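Local coordinates for protein acyl-CoA dehydrogenase (Geobacillus kaustophilus, PDB 2PG0) that probably introduces an alpha-beta double bond into thioester-bound acyl chains, using FAD as the cofactor, at residues E261-L266 / K334-E339; Q342-Y347 / E351-A356. All coordinates share one frame; numbering follows the deposited sequence.

Interaction 1: residues E261-L266 / K334-E339; sequences EVMFSL and KRVAAE
Met263 packs against Val336 and Ala337 in a buried, wholly apolar helix-helix contact within the helical C-terminal domain of the acyl-CoA dehydrogenase fold. Residues 261-266 belong to helix 237-273 and residues 334-339 to helix 319-343. The two segments run in the same direction, with axes 9.3 Å apart and crossing at 19°; helix 285-313 lies between them in the sequence. One methionine does most of the bridging, and it does so at two levels. Its base meets the valine: Met263 CB lies 3.8 Å from Val336 CG1, the branch that stands anti to the valine's backbone N (chi1 168°) and reaches across to the neighbouring helix. Its outer part meets the alanine: the chain runs out straight through chi2, and Met263 SD comes to 3.5 Å from Ala337 CB. There chi3 bends it (-70°), leaving the terminal methyl CE beside the same alanine methyl, 3.9 Å from Ala337 CB. The small Ala337 lets the thioether lie close to the opposing backbone, with Met263 SD 3.8 Å from Ala337 CA. Val336 CG1 also lies near the main chain of the residue after Met263, 4.2 Å from Phe264 N, while the Phe264 ring leads away to Leu291, Met294 and Ile298 of helix 285-313 and to Leu383 of a second subunit. The charged side chains of Glu261 and Arg335 turn to partners outside the pair, Arg302 and Glu297. No hydrogen bond links the two segments, and their joint burial is a modest 156 Å². Cohesion between them therefore rests on burial of apolar surface and van der Waals contact, a flexible thioether chain fitting beside a branched and a small aliphatic side chain, with little in the chemistry to impose direction.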
ATOM      1  N   GLU A 261     -10.451  13.945  -9.941  1.00 11.16           N
ATOM      2  CA  GLU A 261     -11.416  13.747 -11.041  1.00 11.74           C
ATOM      3  C   GLU A 261     -10.864  14.249 -12.376  1.00 11.53           C
ATOM      4  O   GLU A 261     -10.990  13.568 -13.406  1.00 11.83           O
ATOM      5  CB  GLU A 261     -12.763  14.404 -10.698  1.00 11.51           C
ATOM      6  CG  GLU A 261     -13.571  13.620  -9.658  1.00 12.70           C
ATOM      7  CD  GLU A 261     -14.655  14.434  -8.944  1.00 13.22           C
ATOM      8  OE1 GLU A 261     -14.776  15.656  -9.174  1.00 18.35           O
ATOM      9  OE2 GLU A 261     -15.390  13.843  -8.128  1.00 14.51           O
ATOM     10  N   VAL A 262     -10.247  15.427 -12.351  1.00 11.22           N
ATOM     11  CA  VAL A 262      -9.589  16.007 -13.535  1.00 11.58           C
ATOM     12  C   VAL A 262      -8.449  15.122 -14.026  1.00 11.44           C
ATOM     13  O   VAL A 262      -8.349  14.827 -15.221  1.00 11.39           O
ATOM     14  CB  VAL A 262      -9.063  17.454 -13.266  1.00 11.75           C
ATOM     15  CG1 VAL A 262      -8.170  17.951 -14.416  1.00 12.42           C
ATOM     16  CG2 VAL A 262     -10.233  18.418 -13.044  1.00 12.37           C
ATOM     17  N   MET A 263      -7.581  14.708 -13.103  1.00 11.10           N
ATOM     18  CA  MET A 263      -6.428  13.886 -13.461  1.00 10.32           C
ATOM     19  C   MET A 263      -6.836  12.515 -14.017  1.00 11.22           C
ATOM     20  O   MET A 263      -6.201  12.000 -14.951  1.00 11.96           O
ATOM     21  CB  MET A 263      -5.462  13.759 -12.270  1.00 10.11           C
ATOM     22  CG  MET A 263      -4.624  15.025 -12.057  1.00 10.13           C
ATOM     23  SD  MET A 263      -3.359  14.919 -10.740  1.00  6.80           S
ATOM     24  CE  MET A 263      -4.418  14.888  -9.294  1.00 11.41           C
ATOM     25  N   PHE A 264      -7.902  11.940 -13.462  1.00 11.58           N
ATOM     26  CA  PHE A 264      -8.444  10.677 -13.964  1.00 12.35           C
ATOM     27  C   PHE A 264      -8.915  10.831 -15.413  1.00 12.29           C
ATOM     28  O   PHE A 264      -8.598  10.005 -16.273  1.00 11.57           O
ATOM     29  CB  PHE A 264      -9.580  10.177 -13.065  1.00 12.88           C
ATOM     30  CG  PHE A 264     -10.247   8.932 -13.570  1.00 13.87           C
ATOM     31  CD1 PHE A 264      -9.699   7.687 -13.308  1.00 13.75           C
ATOM     32  CD2 PHE A 264     -11.417   9.010 -14.328  1.00 15.22           C
ATOM     33  CE1 PHE A 264     -10.312   6.526 -13.782  1.00 15.98           C
ATOM     34  CE2 PHE A 264     -12.037   7.853 -14.812  1.00 16.40           C
ATOM     35  CZ  PHE A 264     -11.484   6.613 -14.534  1.00 15.45           C
ATOM     36  N   SER A 265      -9.657  11.906 -15.674  1.00 12.94           N
ATOM     37  CA  SER A 265     -10.170  12.179 -17.018  1.00 13.91           C
ATOM     38  C   SER A 265      -9.029  12.339 -18.026  1.00 13.81           C
ATOM     39  O   SER A 265      -9.086  11.791 -19.126  1.00 13.93           O
ATOM     40  CB  SER A 265     -11.074  13.413 -17.019  1.00 14.41           C
ATOM     41  OG  SER A 265     -11.574  13.643 -18.331  1.00 17.37           O
ATOM     42  N   LEU A 266      -7.992  13.075 -17.639  1.00 13.40           N
ATOM     43  CA  LEU A 266      -6.789  13.210 -18.466  1.00 13.71           C
ATOM     44  C   LEU A 266      -6.169  11.860 -18.823  1.00 13.71           C
ATOM     45  O   LEU A 266      -5.807  11.621 -19.978  1.00 13.76           O
ATOM     46  CB  LEU A 266      -5.743  14.065 -17.750  1.00 13.80           C
ATOM     47  CG  LEU A 266      -5.988  15.570 -17.730  1.00 14.50           C
ATOM     48  CD1 LEU A 266      -4.937  16.203 -16.829  1.00 14.40           C
ATOM     49  CD2 LEU A 266      -5.927  16.150 -19.135  1.00 14.48           C
ATOM     50  N   LYS A 334      -3.086  12.401  -4.508  1.00 12.07           N
ATOM     51  CA  LYS A 334      -1.651  12.190  -4.719  1.00 12.01           C
ATOM     52  C   LYS A 334      -1.380  10.863  -5.426  1.00 11.58           C
ATOM     53  O   LYS A 334      -0.555  10.801  -6.334  1.00 11.12           O
ATOM     54  CB  LYS A 334      -0.886  12.288  -3.391  1.00 12.27           C
ATOM     55  CG  LYS A 334      -0.670  13.730  -2.924  1.00 12.11           C
ATOM     56  CD  LYS A 334      -0.318  13.816  -1.429  1.00 12.81           C
ATOM     57  CE  LYS A 334       1.011  13.167  -1.096  1.00 15.63           C
ATOM     58  NZ  LYS A 334       1.198  13.093   0.403  1.00 15.12           N
ATOM     59  N   ARG A 335      -2.104   9.815  -5.025  1.00 11.41           N
ATOM     60  CA  ARG A 335      -1.953   8.498  -5.636  1.00 11.71           C
ATOM     61  C   ARG A 335      -2.444   8.519  -7.076  1.00 11.44           C
ATOM     62  O   ARG A 335      -1.819   7.952  -7.962  1.00 11.32           O
ATOM     63  CB  ARG A 335      -2.716   7.430  -4.845  1.00 11.70           C
ATOM     64  CG  ARG A 335      -2.107   7.120  -3.483  1.00 12.75           C
ATOM     65  CD  ARG A 335      -2.646   5.794  -2.937  1.00 13.34           C
ATOM     66  NE  ARG A 335      -4.095   5.806  -2.760  1.00 12.38           N
ATOM     67  CZ  ARG A 335      -4.733   6.357  -1.727  1.00 11.87           C
ATOM     68  NH1 ARG A 335      -4.056   6.954  -0.757  1.00 12.91           N
ATOM     69  NH2 ARG A 335      -6.056   6.306  -1.657  1.00 13.06           N
ATOM     70  N   VAL A 336      -3.578   9.172  -7.297  1.00 11.61           N
ATOM     71  CA  VAL A 336      -4.067   9.409  -8.653  1.00 11.72           C
ATOM     72  C   VAL A 336      -3.003  10.087  -9.525  1.00 11.42           C
ATOM     73  O   VAL A 336      -2.743   9.642 -10.636  1.00 11.48           O
ATOM     74  CB  VAL A 336      -5.404  10.191  -8.636  1.00 11.35           C
ATOM     75  CG1 VAL A 336      -5.770  10.688 -10.049  1.00 12.70           C
ATOM     76  CG2 VAL A 336      -6.514   9.302  -8.059  1.00 12.00           C
ATOM     77  N   ALA A 337      -2.377  11.146  -9.006  1.00 11.89           N
ATOM     78  CA  ALA A 337      -1.373  11.893  -9.752  1.00 11.92           C
ATOM     79  C   ALA A 337      -0.181  11.014 -10.146  1.00 11.99           C
ATOM     80  O   ALA A 337       0.288  11.083 -11.281  1.00 12.34           O
ATOM     81  CB  ALA A 337      -0.913  13.115  -8.950  1.00 12.42           C
ATOM     82  N   ALA A 338       0.286  10.178  -9.215  1.00 11.98           N
ATOM     83  CA  ALA A 338       1.406   9.269  -9.467  1.00 12.30           C
ATOM     84  C   ALA A 338       1.078   8.245 -10.556  1.00 12.56           C
ATOM     85  O   ALA A 338       1.912   7.964 -11.426  1.00 12.98           O
ATOM     86  CB  ALA A 338       1.831   8.556  -8.168  1.00 12.25           C
ATOM     87  N   GLU A 339      -0.129   7.685 -10.489  1.00 12.73           N
ATOM     88  CA  GLU A 339      -0.624   6.771 -11.520  1.00 13.09           C
ATOM     89  C   GLU A 339      -0.739   7.467 -12.873  1.00 12.92           C
ATOM     90  O   GLU A 339      -0.316   6.923 -13.900  1.00 12.66           O
ATOM     91  CB  GLU A 339      -1.989   6.201 -11.109  1.00 12.84           C
ATOM     92  CG  GLU A 339      -1.906   5.135 -10.044  1.00 14.44           C
ATOM     93  CD  GLU A 339      -1.425   3.815 -10.603  1.00 15.59           C
ATOM     94  OE1 GLU A 339      -2.271   3.047 -11.093  1.00 15.79           O
ATOM     95  OE2 GLU A 339      -0.201   3.548 -10.555  1.00 16.38           O
TER

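Interaction 2: residues Q342-Y347 / E351-A356; sequences QLHGGY and EEYEIA. With FAD (flavin-adenine dinucleotide), chain D.
The imidazole of His344 carries Ile355 CG2 over the centre of one face, and the phenol ring of Tyr353 likewise receives Tyr347 CB over one of its faces, while His344 O lies in plane at the edge of the Tyr347 ring. These groups belong to the Gly-Gly signature segment of the acyl-CoA dehydrogenase family, in which the end of helix 319-343 turns past the FAD pyrophosphate and the chain folds back to start helix 354-361. Both face contacts are CH-pi interactions and both lie close to the ring normal: Ile355 CG2 sits 3.8 Å from the centroid of the His344 ring, 5° off its normal, and Tyr347 CB sits 3.8 Å from the centroid of the Tyr353 ring. The gamma methyl CG2 of Ile355 stands between its own backbone N and carbonyl carbon, and from there faces the imidazole. His344 is further held by a hydrogen bond between ND1 and Ala340 O and by a stack with Tyr270, which together should limit rotation of the imidazole. The two tyrosine side chains lie alongside each other and point the same way, but their planes are inclined at 51°; Tyr347 CD1 touches Tyr353 CE1 at 3.6 Å. At the base of this pair Tyr347 O lies 3.4 Å from Tyr353 CB. Phe160 of a third subunit meets the Tyr347 ring edge-to-face, and that subunit also supplies Ser136, Thr130, Thr162 and Met129 to the same cofactor. Gly345 leaves the helix with positive phi, and with no side chain here or at Gly346 the backbone can lie close against the FAD. At the turn, Gly346 N donates to FAD O1P over 2.8 Å with an N-H...O angle of 158°.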
ATOM      1  N   GLN A 342       2.698   8.149 -14.566  1.00 13.73           N
ATOM      2  CA  GLN A 342       3.249   6.874 -15.044  1.00 13.57           C
ATOM      3  C   GLN A 342       2.543   6.363 -16.298  1.00 13.32           C
ATOM      4  O   GLN A 342       3.188   5.920 -17.248  1.00 13.12           O
ATOM      5  CB  GLN A 342       3.219   5.805 -13.944  1.00 13.69           C
ATOM      6  CG  GLN A 342       3.918   4.470 -14.334  1.00 14.79           C
ATOM      7  CD  GLN A 342       5.436   4.587 -14.501  1.00 17.66           C
ATOM      8  OE1 GLN A 342       6.054   5.523 -13.996  1.00 18.74           O
ATOM      9  NE2 GLN A 342       6.039   3.625 -15.209  1.00 15.74           N
ATOM     10  N   LEU A 343       1.218   6.447 -16.306  1.00 13.13           N
ATOM     11  CA  LEU A 343       0.450   5.957 -17.441  1.00 13.26           C
ATOM     12  C   LEU A 343       0.597   6.803 -18.710  1.00 13.53           C
ATOM     13  O   LEU A 343       0.227   6.353 -19.797  1.00 13.68           O
ATOM     14  CB  LEU A 343      -1.017   5.758 -17.056  1.00 13.42           C
ATOM     15  CG  LEU A 343      -1.249   4.562 -16.126  1.00 14.77           C
ATOM     16  CD1 LEU A 343      -2.647   4.611 -15.512  1.00 15.32           C
ATOM     17  CD2 LEU A 343      -1.003   3.229 -16.860  1.00 16.52           C
ATOM     18  N   HIS A 344       1.134   8.020 -18.574  1.00 13.59           N
ATOM     19  CA  HIS A 344       1.429   8.864 -19.743  1.00 13.98           C
ATOM     20  C   HIS A 344       2.802   8.540 -20.379  1.00 14.19           C
ATOM     21  O   HIS A 344       3.159   9.080 -21.437  1.00 13.85           O
ATOM     22  CB  HIS A 344       1.372  10.353 -19.368  1.00 14.27           C
ATOM     23  CG  HIS A 344      -0.011  10.934 -19.316  1.00 14.53           C
ATOM     24  ND1 HIS A 344      -0.899  10.660 -18.298  1.00 14.44           N
ATOM     25  CD2 HIS A 344      -0.637  11.815 -20.134  1.00 15.60           C
ATOM     26  CE1 HIS A 344      -2.022  11.326 -18.506  1.00 15.42           C
ATOM     27  NE2 HIS A 344      -1.888  12.039 -19.611  1.00 15.79           N
ATOM     28  N   GLY A 345       3.572   7.667 -19.734  1.00 13.94           N
ATOM     29  CA  GLY A 345       4.945   7.395 -20.167  1.00 14.19           C
ATOM     30  C   GLY A 345       5.802   8.647 -20.071  1.00 13.96           C
ATOM     31  O   GLY A 345       5.611   9.459 -19.173  1.00 14.19           O
ATOM     32  N   GLY A 346       6.741   8.808 -21.006  1.00 14.08           N
ATOM     33  CA  GLY A 346       7.626   9.978 -21.033  1.00 13.38           C
ATOM     34  C   GLY A 346       6.863  11.295 -21.083  1.00 13.11           C
ATOM     35  O   GLY A 346       7.306  12.301 -20.527  1.00 12.64           O
ATOM     36  N   TYR A 347       5.691  11.272 -21.723  1.00 12.83           N
ATOM     37  CA  TYR A 347       4.860  12.477 -21.882  1.00 12.98           C
ATOM     38  C   TYR A 347       4.342  13.068 -20.569  1.00 12.44           C
ATOM     39  O   TYR A 347       4.133  14.276 -20.478  1.00 12.54           O
ATOM     40  CB  TYR A 347       3.726  12.228 -22.900  1.00 13.47           C
ATOM     41  CG  TYR A 347       4.305  11.746 -24.207  1.00 13.89           C
ATOM     42  CD1 TYR A 347       4.795  12.653 -25.151  1.00 14.27           C
ATOM     43  CD2 TYR A 347       4.437  10.385 -24.467  1.00 14.34           C
ATOM     44  CE1 TYR A 347       5.370  12.207 -26.351  1.00 15.25           C
ATOM     45  CE2 TYR A 347       5.023   9.931 -25.655  1.00 15.43           C
ATOM     46  CZ  TYR A 347       5.485  10.851 -26.585  1.00 15.26           C
ATOM     47  OH  TYR A 347       6.058  10.412 -27.758  1.00 15.44           O
ATOM     48  N   GLU A 351       6.381  19.240 -19.545  1.00 14.50           N
ATOM     49  CA  GLU A 351       5.564  20.384 -19.125  1.00 15.91           C
ATOM     50  C   GLU A 351       4.545  20.837 -20.170  1.00 16.79           C
ATOM     51  O   GLU A 351       3.594  21.554 -19.847  1.00 17.39           O
ATOM     52  CB  GLU A 351       6.454  21.546 -18.697  1.00 16.14           C
ATOM     53  CG  GLU A 351       7.222  21.276 -17.398  1.00 16.73           C
ATOM     54  CD  GLU A 351       6.329  21.237 -16.156  1.00 18.21           C
ATOM     55  OE1 GLU A 351       5.134  21.616 -16.234  1.00 17.11           O
ATOM     56  OE2 GLU A 351       6.838  20.827 -15.093  1.00 17.92           O
ATOM     57  N   GLU A 352       4.741  20.413 -21.418  1.00 17.35           N
ATOM     58  CA  GLU A 352       3.750  20.642 -22.469  1.00 18.75           C
ATOM     59  C   GLU A 352       2.459  19.849 -22.246  1.00 17.79           C
ATOM     60  O   GLU A 352       1.415  20.209 -22.783  1.00 17.95           O
ATOM     61  CB  GLU A 352       4.337  20.347 -23.851  1.00 18.80           C
ATOM     62  CG  GLU A 352       5.323  21.412 -24.341  1.00 21.34           C
ATOM     63  CD  GLU A 352       6.048  20.990 -25.607  1.00 22.13           C
ATOM     64  OE1 GLU A 352       5.382  20.853 -26.658  1.00 27.45           O
ATOM     65  OE2 GLU A 352       7.286  20.780 -25.550  1.00 27.48           O
ATOM     66  N   TYR A 353       2.529  18.772 -21.459  1.00 17.23           N
ATOM     67  CA  TYR A 353       1.332  18.015 -21.087  1.00 16.48           C
ATOM     68  C   TYR A 353       0.778  18.496 -19.748  1.00 16.48           C
ATOM     69  O   TYR A 353       1.530  18.657 -18.779  1.00 16.03           O
ATOM     70  CB  TYR A 353       1.621  16.509 -21.049  1.00 16.73           C
ATOM     71  CG  TYR A 353       1.645  15.868 -22.427  1.00 16.97           C
ATOM     72  CD1 TYR A 353       2.683  16.135 -23.322  1.00 17.37           C
ATOM     73  CD2 TYR A 353       0.631  14.999 -22.834  1.00 17.13           C
ATOM     74  CE1 TYR A 353       2.713  15.557 -24.578  1.00 17.72           C
ATOM     75  CE2 TYR A 353       0.651  14.419 -24.098  1.00 17.62           C
ATOM     76  CZ  TYR A 353       1.695  14.705 -24.963  1.00 17.71           C
ATOM     77  OH  TYR A 353       1.733  14.132 -26.219  1.00 18.01           O
ATOM     78  N   GLU A 354      -0.537  18.721 -19.705  1.00 15.73           N
ATOM     79  CA  GLU A 354      -1.208  19.270 -18.517  1.00 15.58           C
ATOM     80  C   GLU A 354      -0.989  18.441 -17.245  1.00 14.99           C
ATOM     81  O   GLU A 354      -0.901  18.999 -16.144  1.00 14.91           O
ATOM     82  CB  GLU A 354      -2.702  19.412 -18.786  1.00 15.77           C
ATOM     83  CG  GLU A 354      -3.467  20.140 -17.705  1.00 16.35           C
ATOM     84  CD  GLU A 354      -4.951  20.189 -17.993  1.00 17.38           C
ATOM     85  OE1 GLU A 354      -5.330  20.580 -19.122  1.00 17.61           O
ATOM     86  OE2 GLU A 354      -5.734  19.833 -17.099  1.00 15.83           O
ATOM     87  N   ILE A 355      -0.911  17.119 -17.393  1.00 14.93           N
ATOM     88  CA  ILE A 355      -0.700  16.238 -16.236  1.00 14.77           C
ATOM     89  C   ILE A 355       0.550  16.575 -15.415  1.00 14.34           C
ATOM     90  O   ILE A 355       0.542  16.399 -14.196  1.00 14.56           O
ATOM     91  CB  ILE A 355      -0.751  14.720 -16.596  1.00 15.04           C
ATOM     92  CG1 ILE A 355      -0.949  13.871 -15.333  1.00 14.87           C
ATOM     93  CG2 ILE A 355       0.480  14.274 -17.376  1.00 15.28           C
ATOM     94  CD1 ILE A 355      -2.233  14.210 -14.565  1.00 16.02           C
ATOM     95  N   ALA A 356       1.604  17.066 -16.069  1.00 14.02           N
ATOM     96  CA  ALA A 356       2.839  17.436 -15.366  1.00 13.39           C
ATOM     97  C   ALA A 356       2.552  18.484 -14.286  1.00 12.95           C
ATOM     98  O   ALA A 356       2.980  18.347 -13.131  1.00 12.34           O
ATOM     99  CB  ALA A 356       3.888  17.945 -16.350  1.00 13.66           C
TER
HETATM  100  PA  FAD D 401       4.558   4.353 -24.025  1.00 19.81           P
HETATM  101  O1A FAD D 401       3.616   5.032 -24.996  1.00 18.95           O
HETATM  102  O2A FAD D 401       5.342   3.200 -24.598  1.00 18.84           O
HETATM  103  O5B FAD D 401       3.723   3.830 -22.749  1.00 19.77           O
HETATM  104  C5B FAD D 401       2.973   4.739 -21.972  1.00 21.57           C
HETATM  105  C4B FAD D 401       2.368   3.972 -20.808  1.00 23.42           C
HETATM  106  O4B FAD D 401       1.629   2.890 -21.336  1.00 23.22           O
HETATM  107  C3B FAD D 401       3.443   3.385 -19.901  1.00 24.53           C
HETATM  108  O3B FAD D 401       3.317   3.910 -18.609  1.00 25.82           O
HETATM  109  C2B FAD D 401       3.106   1.925 -19.759  1.00 26.82           C
HETATM  110  O2B FAD D 401       2.637   1.748 -18.445  1.00 31.10           O
HETATM  111  C1B FAD D 401       1.875   1.710 -20.607  1.00 24.28           C
HETATM  112  N9A FAD D 401       2.006   0.504 -21.447  1.00 24.28           N
HETATM  113  C8A FAD D 401       2.511   0.383 -22.719  1.00 23.84           C
HETATM  114  N7A FAD D 401       2.423  -0.917 -23.094  1.00 23.46           N
HETATM  115  C5A FAD D 401       1.868  -1.620 -22.077  1.00 23.77           C
HETATM  116  C6A FAD D 401       1.547  -2.962 -21.913  1.00 24.20           C
HETATM  117  N6A FAD D 401       1.746  -3.837 -22.897  1.00 23.94           N
HETATM  118  N1A FAD D 401       0.976  -3.378 -20.725  1.00 24.00           N
HETATM  119  C2A FAD D 401       0.719  -2.487 -19.702  1.00 23.78           C
HETATM  120  N3A FAD D 401       1.036  -1.156 -19.871  1.00 23.68           N
HETATM  121  C4A FAD D 401       1.599  -0.735 -21.037  1.00 24.16           C
HETATM  122  N1  FAD D 401      14.761   7.094 -25.106  1.00 21.52           N
HETATM  123  C2  FAD D 401      15.906   6.796 -25.830  1.00 22.05           C
HETATM  124  O2  FAD D 401      15.854   5.998 -26.769  1.00 21.68           O
HETATM  125  N3  FAD D 401      17.107   7.403 -25.509  1.00 21.49           N
HETATM  126  C4  FAD D 401      17.170   8.307 -24.462  1.00 22.01           C
HETATM  127  O4  FAD D 401      18.243   8.840 -24.191  1.00 21.39           O
HETATM  128  C4X FAD D 401      16.021   8.603 -23.719  1.00 21.95           C
HETATM  129  N5  FAD D 401      16.071   9.507 -22.667  1.00 21.88           N
HETATM  130  C5X FAD D 401      14.925   9.815 -21.960  1.00 21.62           C
HETATM  131  C6  FAD D 401      14.994  10.739 -20.918  1.00 21.86           C
HETATM  132  C7  FAD D 401      13.859  11.065 -20.187  1.00 21.56           C
HETATM  133  C7M FAD D 401      13.993  12.068 -19.074  1.00 21.80           C
HETATM  134  C8  FAD D 401      12.639  10.454 -20.507  1.00 21.79           C
HETATM  135  C8M FAD D 401      11.374  10.747 -19.768  1.00 21.95           C
HETATM  136  C9  FAD D 401      12.571   9.535 -21.548  1.00 21.76           C
HETATM  137  C9A FAD D 401      13.709   9.197 -22.281  1.00 21.87           C
HETATM  138  N10 FAD D 401      13.652   8.268 -23.322  1.00 21.75           N
HETATM  139  C10 FAD D 401      14.804   7.989 -24.049  1.00 21.83           C
HETATM  140  C1' FAD D 401      12.390   7.487 -23.648  1.00 21.07           C
HETATM  141  C2' FAD D 401      11.883   6.508 -22.576  1.00 20.55           C
HETATM  142  O2' FAD D 401      12.634   5.311 -22.572  1.00 21.81           O
HETATM  143  C3' FAD D 401      10.405   6.214 -22.860  1.00 18.85           C
HETATM  144  O3' FAD D 401       9.649   7.322 -22.410  1.00 17.24           O
HETATM  145  C4' FAD D 401       9.874   4.920 -22.227  1.00 19.14           C
HETATM  146  O4' FAD D 401      10.508   3.788 -22.792  1.00 19.13           O
HETATM  147  C5' FAD D 401       8.366   4.746 -22.417  1.00 19.10           C
HETATM  148  O5' FAD D 401       7.996   4.986 -23.759  1.00 19.40           O
HETATM  149  P   FAD D 401       6.841   6.055 -24.075  1.00 19.36           P
HETATM  150  O1P FAD D 401       7.174   7.370 -23.419  1.00 19.02           O
HETATM  151  O2P FAD D 401       6.652   6.191 -25.569  1.00 20.56           O
HETATM  152  O3P FAD D 401       5.527   5.454 -23.350  1.00 18.90           O

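How the interactions relate
Interactions 1 and 2 share helix 319-343, which supplies 334-339 to the first and runs into 342-347 of the second; their centres lie 11 Å apart in the C-terminal domain. Ile355 joins them directly: while its CG2 serves interaction 2, its CD1 lies 3.6 Å from Met263 CG, and 4.1 Å from Leu266 CD1, so helix 354-361 covers the methionine that bridges interaction 1. The imidazole also approaches helix 237-273, with His344 NE2 4.0 Å from Leu266 O. Only interaction 2 touches the cofactor; the side chain of Ala337 in interaction 1 is about 14 Å from the FAD. The apolar helix pair thus lies behind the glycine turn that meets the pyrophosphate.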